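Flavohemoprotein (PDB 4EH1) probably helps convert nitric oxide to nitrate with O2 and NAD(P)H, this chain being the reductase part, which binds FAD and probably NAD(P)H. Local coordinates at residues 128-133 with 160-165; 135-140 with 169-174. All blocks are in the same frame, centred on the assembly; numbering follows the deposited sequence.

Contact 1: residues 128-133 with 160-165; sequences PMQAIL and QETAQL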
loop_
_atom_site.group_PDB
_atom_site.type_symbol
_atom_site.label_atom_id
_atom_site.label_comp_id
_atom_site.label_asym_id
_atom_site.label_seq_id
_atom_site.Cartn_x
_atom_site.Cartn_y
_atom_site.Cartn_z
ATOM N N PRO A 128 5.745 -16.814 2.786
ATOM C CA PRO A 128 5.919 -17.952 1.862
ATOM C C PRO A 128 4.679 -18.847 1.759
ATOM O O PRO A 128 4.459 -19.440 0.698
ATOM C CB PRO A 128 7.088 -18.723 2.473
ATOM C CG PRO A 128 7.074 -18.304 3.946
ATOM C CD PRO A 128 6.686 -16.882 3.920
ATOM N N MET A 129 3.884 -18.924 2.832
ATOM C CA MET A 129 2.676 -19.703 2.822
ATOM C C MET A 129 1.710 -19.145 1.809
ATOM O O MET A 129 0.940 -19.898 1.221
ATOM C CB MET A 129 1.989 -19.721 4.178
ATOM C CG MET A 129 2.763 -20.436 5.253
ATOM S SD MET A 129 3.408 -22.063 4.729
ATOM C CE MET A 129 4.299 -22.391 6.250
ATOM N N GLN A 130 1.751 -17.835 1.601
ATOM C CA GLN A 130 0.918 -17.225 0.574
ATOM C C GLN A 130 1.279 -17.669 -0.868
ATOM O O GLN A 130 0.388 -17.846 -1.709
ATOM C CB GLN A 130 0.954 -15.701 0.695
ATOM C CG GLN A 130 -0.370 -15.035 0.231
ATOM C CD GLN A 130 -1.567 -15.378 1.132
ATOM O OE1 GLN A 130 -1.419 -15.943 2.226
ATOM N NE2 GLN A 130 -2.755 -15.047 0.665
ATOM N N ALA A 131 2.573 -17.819 -1.151
ATOM C CA ALA A 131 3.021 -18.324 -2.453
ATOM C C ALA A 131 2.490 -19.730 -2.619
ATOM O O ALA A 131 2.028 -20.100 -3.682
ATOM C CB ALA A 131 4.579 -18.293 -2.577
ATOM N N ILE A 132 2.524 -20.504 -1.540
ATOM C CA ILE A 132 2.060 -21.882 -1.592
ATOM C C ILE A 132 0.545 -21.957 -1.805
ATOM O O ILE A 132 0.096 -22.679 -2.685
ATOM C CB ILE A 132 2.482 -22.668 -0.350
ATOM C CG1 ILE A 132 4.028 -22.729 -0.267
ATOM C CG2 ILE A 132 1.875 -24.086 -0.381
ATOM C CD1 ILE A 132 4.575 -23.472 0.966
ATOM N N LEU A 133 -0.232 -21.197 -1.028
ATOM C CA LEU A 133 -1.660 -21.116 -1.286
ATOM C C LEU A 133 -1.976 -20.798 -2.736
ATOM O O LEU A 133 -2.813 -21.452 -3.343
ATOM C CB LEU A 133 -2.306 -20.015 -0.461
ATOM C CG LEU A 133 -2.520 -20.275 1.020
ATOM C CD1 LEU A 133 -3.076 -18.996 1.678
ATOM C CD2 LEU A 133 -3.438 -21.489 1.236
ATOM N N GLN A 160 -7.913 -10.718 3.669
ATOM C CA GLN A 160 -8.917 -10.747 2.607
ATOM C C GLN A 160 -8.536 -11.703 1.471
ATOM O O GLN A 160 -9.353 -12.473 0.985
ATOM C CB GLN A 160 -9.147 -9.338 2.043
ATOM C CG GLN A 160 -10.096 -9.305 0.846
ATOM C CD GLN A 160 -11.504 -9.782 1.216
ATOM O OE1 GLN A 160 -11.862 -9.870 2.395
ATOM N NE2 GLN A 160 -12.308 -10.081 0.207
ATOM N N GLU A 161 -7.276 -11.654 1.076
ATOM C CA GLU A 161 -6.828 -12.429 -0.052
ATOM C C GLU A 161 -6.933 -13.912 0.287
ATOM O O GLU A 161 -7.385 -14.704 -0.527
ATOM C CB GLU A 161 -5.411 -12.000 -0.432
ATOM C CG GLU A 161 -4.765 -12.742 -1.612
ATOM C CD GLU A 161 -3.311 -12.264 -1.862
ATOM O OE1 GLU A 161 -2.344 -12.960 -1.494
ATOM O OE2 GLU A 161 -3.141 -11.176 -2.429
ATOM N N THR A 162 -6.554 -14.267 1.507
ATOM C CA THR A 162 -6.618 -15.648 1.950
ATOM C C THR A 162 -8.070 -16.132 2.066
ATOM O O THR A 162 -8.388 -17.244 1.658
ATOM C CB THR A 162 -5.835 -15.812 3.271
ATOM O OG1 THR A 162 -4.454 -15.578 3.000
ATOM C CG2 THR A 162 -5.976 -17.213 3.875
ATOM N N ALA A 163 -8.945 -15.288 2.600
ATOM C CA ALA A 163 -10.350 -15.637 2.760
ATOM C C ALA A 163 -10.931 -15.966 1.389
ATOM O O ALA A 163 -11.661 -16.939 1.232
ATOM C CB ALA A 163 -11.143 -14.481 3.398
ATOM N N GLN A 164 -10.581 -15.157 0.397
ATOM C CA GLN A 164 -11.098 -15.380 -0.947
ATOM C C GLN A 164 -10.634 -16.715 -1.514
ATOM O O GLN A 164 -11.452 -17.465 -2.038
ATOM C CB GLN A 164 -10.749 -14.226 -1.887
ATOM C CG GLN A 164 -11.415 -12.911 -1.503
ATOM C CD GLN A 164 -11.396 -11.892 -2.648
ATOM O OE1 GLN A 164 -11.258 -10.675 -2.431
ATOM N NE2 GLN A 164 -11.540 -12.395 -3.878
ATOM N N LEU A 165 -9.339 -17.011 -1.392
ATOM C CA LEU A 165 -8.797 -18.282 -1.880
ATOM C C LEU A 165 -9.516 -19.416 -1.237
ATOM O O LEU A 165 -9.974 -20.331 -1.903
ATOM C CB LEU A 165 -7.314 -18.438 -1.564
ATOM C CG LEU A 165 -6.378 -17.672 -2.492
ATOM C CD1 LEU A 165 -4.918 -17.795 -2.054
ATOM C CD2 LEU A 165 -6.573 -18.132 -3.968
#
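Gln130 reaches from helix 128-133 to helix 160-165 and hands both hydrogens of its amide nitrogen to neighbouring residues there. In the Thr162 conformer described here, NE2 lies 2.9 Å from Thr162 OG1, which sits almost in the amide plane, and 3.0 Å from Glu161 OE1, met on the anti side of the carboxylate; the N-H...O angle is 149° in each bond. Two such bonds would restrict the amide's rotation. The side chain bends at chi2 (66°) to bring CD round toward the second helix. Glu161, extended from its backbone, is shared: OE1 also takes a hydrogen bond from His134 and forms a salt bridge with Arg69 of strand 68-73, in the FAD-binding domain, which probably offsets its charge. One turn on, the contact is apolar. Leu165 lays CD1 against CB of Leu133 (3.8 Å), while the Leu133 side chain crosses that of Thr162 at about a right angle. The segment axes come within 11.4 Å at closest, inclined at 28°, a spacing bridged by side chains alone. Both helices pack on the same side of the parallel sheet of the NAD-binding domain: Gln130, Leu133 and Thr162 all touch Tyr146 of strand 144-150, and Leu133 also rests on Leu119 of strand 117-122.

Contact 2: residues 135-140 with 169-174; sequences TLAKQN and QGWMQQ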
loop_
_atom_site.group_PDB
_atom_site.type_symbol
_atom_site.label_atom_id
_atom_site.label_comp_id
_atom_site.label_asym_id
_atom_site.label_seq_id
_atom_site.Cartn_x
_atom_site.Cartn_y
_atom_site.Cartn_z
ATOM N N THR A 135 -0.216 -21.185 -5.416
ATOM C CA THR A 135 0.208 -22.285 -6.300
ATOM C C THR A 135 -0.789 -23.442 -6.231
ATOM O O THR A 135 -1.165 -24.000 -7.251
ATOM C CB THR A 135 1.617 -22.829 -5.926
ATOM O OG1 THR A 135 2.537 -21.748 -5.940
ATOM C CG2 THR A 135 2.081 -23.886 -6.950
ATOM N N LEU A 136 -1.221 -23.790 -5.020
ATOM C CA LEU A 136 -2.152 -24.899 -4.846
ATOM C C LEU A 136 -3.512 -24.545 -5.425
ATOM O O LEU A 136 -4.220 -25.422 -5.872
ATOM C CB LEU A 136 -2.274 -25.278 -3.364
ATOM C CG LEU A 136 -0.966 -25.783 -2.730
ATOM C CD1 LEU A 136 -1.181 -26.168 -1.247
ATOM C CD2 LEU A 136 -0.369 -26.965 -3.462
ATOM N N ALA A 137 -3.871 -23.256 -5.410
ATOM C CA ALA A 137 -5.146 -22.820 -5.988
ATOM C C ALA A 137 -5.120 -23.047 -7.500
ATOM O O ALA A 137 -6.033 -23.645 -8.080
ATOM C CB ALA A 137 -5.395 -21.360 -5.696
ATOM N N LYS A 138 -4.048 -22.564 -8.110
ATOM C CA LYS A 138 -3.773 -22.740 -9.522
ATOM C C LYS A 138 -3.849 -24.219 -9.937
ATOM O O LYS A 138 -4.376 -24.546 -10.996
ATOM C CB LYS A 138 -2.395 -22.140 -9.825
ATOM C CG LYS A 138 -1.928 -22.286 -11.253
ATOM C CD LYS A 138 -0.591 -21.579 -11.472
ATOM C CE LYS A 138 -0.647 -20.089 -11.108
ATOM N NZ LYS A 138 0.578 -19.346 -11.590
ATOM N N GLN A 139 -3.342 -25.103 -9.081
ATOM C CA GLN A 139 -3.291 -26.538 -9.353
ATOM C C GLN A 139 -4.525 -27.296 -8.902
ATOM O O GLN A 139 -4.565 -28.526 -8.977
ATOM C CB GLN A 139 -2.018 -27.147 -8.741
ATOM C CG GLN A 139 -0.784 -26.638 -9.458
ATOM C CD GLN A 139 0.510 -26.942 -8.739
ATOM O OE1 GLN A 139 0.523 -27.591 -7.691
ATOM N NE2 GLN A 139 1.613 -26.469 -9.299
ATOM N N ASN A 140 -5.528 -26.565 -8.440
ATOM C CA ASN A 140 -6.757 -27.185 -7.944
ATOM C C ASN A 140 -6.570 -28.261 -6.899
ATOM O O ASN A 140 -7.267 -29.269 -6.903
ATOM C CB ASN A 140 -7.531 -27.760 -9.127
ATOM C CG ASN A 140 -8.010 -26.687 -10.038
ATOM O OD1 ASN A 140 -8.614 -25.716 -9.580
ATOM N ND2 ASN A 140 -7.728 -26.826 -11.339
ATOM N N GLN A 169 -11.578 -22.252 -3.153
ATOM C CA GLN A 169 -10.996 -23.603 -3.314
ATOM C C GLN A 169 -11.631 -24.688 -2.442
ATOM O O GLN A 169 -11.233 -25.850 -2.525
ATOM C CB GLN A 169 -9.479 -23.588 -3.011
ATOM C CG GLN A 169 -8.649 -22.677 -3.939
ATOM C CD GLN A 169 -8.832 -23.037 -5.412
ATOM O OE1 GLN A 169 -8.861 -24.227 -5.776
ATOM N NE2 GLN A 169 -8.994 -22.025 -6.257
ATOM N N GLY A 170 -12.567 -24.317 -1.568
ATOM C CA GLY A 170 -13.131 -25.276 -0.629
ATOM C C GLY A 170 -12.141 -25.812 0.410
ATOM O O GLY A 170 -12.179 -26.983 0.792
ATOM N N TRP A 171 -11.265 -24.940 0.878
ATOM C CA TRP A 171 -10.272 -25.289 1.887
ATOM C C TRP A 171 -10.714 -24.915 3.305
ATOM O O TRP A 171 -11.816 -24.396 3.490
ATOM C CB TRP A 171 -8.967 -24.564 1.586
ATOM C CG TRP A 171 -8.319 -25.044 0.317
ATOM C CD1 TRP A 171 -8.553 -26.241 -0.346
ATOM C CD2 TRP A 171 -7.312 -24.359 -0.429
ATOM N NE1 TRP A 171 -7.759 -26.314 -1.476
ATOM C CE2 TRP A 171 -6.979 -25.184 -1.543
ATOM C CE3 TRP A 171 -6.667 -23.120 -0.282
ATOM C CZ2 TRP A 171 -6.034 -24.798 -2.497
ATOM C CZ3 TRP A 171 -5.706 -22.738 -1.231
ATOM C CH2 TRP A 171 -5.404 -23.575 -2.324
ATOM N N MET A 172 -9.859 -25.196 4.296
ATOM C CA MET A 172 -10.210 -24.930 5.681
ATOM C C MET A 172 -9.192 -23.962 6.259
ATOM O O MET A 172 -8.007 -24.022 5.927
ATOM C CB MET A 172 -10.190 -26.221 6.515
ATOM C CG MET A 172 -10.664 -27.495 5.801
ATOM S SD MET A 172 -12.436 -27.555 5.453
ATOM C CE MET A 172 -13.183 -27.166 7.052
ATOM N N GLN A 173 -9.649 -23.055 7.110
ATOM C CA GLN A 173 -8.708 -22.221 7.833
ATOM C C GLN A 173 -9.161 -21.987 9.275
ATOM O O GLN A 173 -10.368 -22.003 9.579
ATOM C CB GLN A 173 -8.413 -20.909 7.084
ATOM C CG GLN A 173 -9.304 -19.710 7.430
ATOM C CD GLN A 173 -8.679 -18.362 6.981
ATOM O OE1 GLN A 173 -7.512 -18.080 7.254
ATOM N NE2 GLN A 173 -9.467 -17.537 6.306
ATOM N N GLN A 174 -8.181 -21.826 10.158
ATOM C CA GLN A 174 -8.438 -21.351 11.518
ATOM C C GLN A 174 -7.421 -20.249 11.804
ATOM O O GLN A 174 -6.231 -20.414 11.536
ATOM C CB GLN A 174 -8.317 -22.475 12.560
ATOM C CG GLN A 174 -8.601 -22.003 14.015
ATOM C CD GLN A 174 -9.959 -21.286 14.151
ATOM O OE1 GLN A 174 -10.039 -20.099 14.534
ATOM N NE2 GLN A 174 -11.025 -22.012 13.862
#
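Gln169, the last residue of helix 159-169, lies with its CA 6.5 Å from that of Ala137 in the last turn of helix 126-138; the chain then turns through Gly170 at positive phi into strand 172-174. Gln169 curls over Ala137: a bend at chi2 (-57°) sets CD 3.7 Å from Ala137 CA, and NE2 lies 3.7 Å from Ala137 CB. Next to it, Trp171 points the CH2 corner of its six-membered ring at the helix backbone. CH2 comes 3.5 Å from Ala137 N, which lies near the ring plane at the edge, and 3.7 Å from Leu136 CB, which approaches obliquely. Gln169 also packs on this indole from within its own segment, CB standing 3.3 Å above the ring plane over its centre. The helix, one of those flanking the parallel sheet of the Rossmann-like NAD-binding domain, closes here in a Schellman motif, with Asn140 as the C-prime residue: Asn140 N bonds to Ala137 O at 3.0 Å, and Lys141 N reaches back to Leu136 O. Lys141 then offers its carbonyl to Trp171 NE1, so the polar edge of the indole is tied to the chain leaving this cap. Trp171 fills the angle between helix and sheet, touching Val144 of strand 144-150 and Ile166 of helix 159-169.

From the N terminus, the chain passes through the antiparallel FAD-binding domain before strand 117-122 leads into helix 126-138, whose successive parts supply the first segments of both contacts. It then runs through strand 144-150 into helix 159-169, where contact 1 closes a loop of 26 residues, and on into strand 172-177, where contact 2 closes one of 28. The two loops cross rather than nest, since 135-140 falls inside the first and 160-165 inside the second. Together they tie helix 126-138 to helix 159-169 and to the turn leading from it into strand 172-177. The contacts also meet directly: Leu133 O is 3.5 Å from Trp171 CH2, and Leu165 CD2 packs on Ala137 CB.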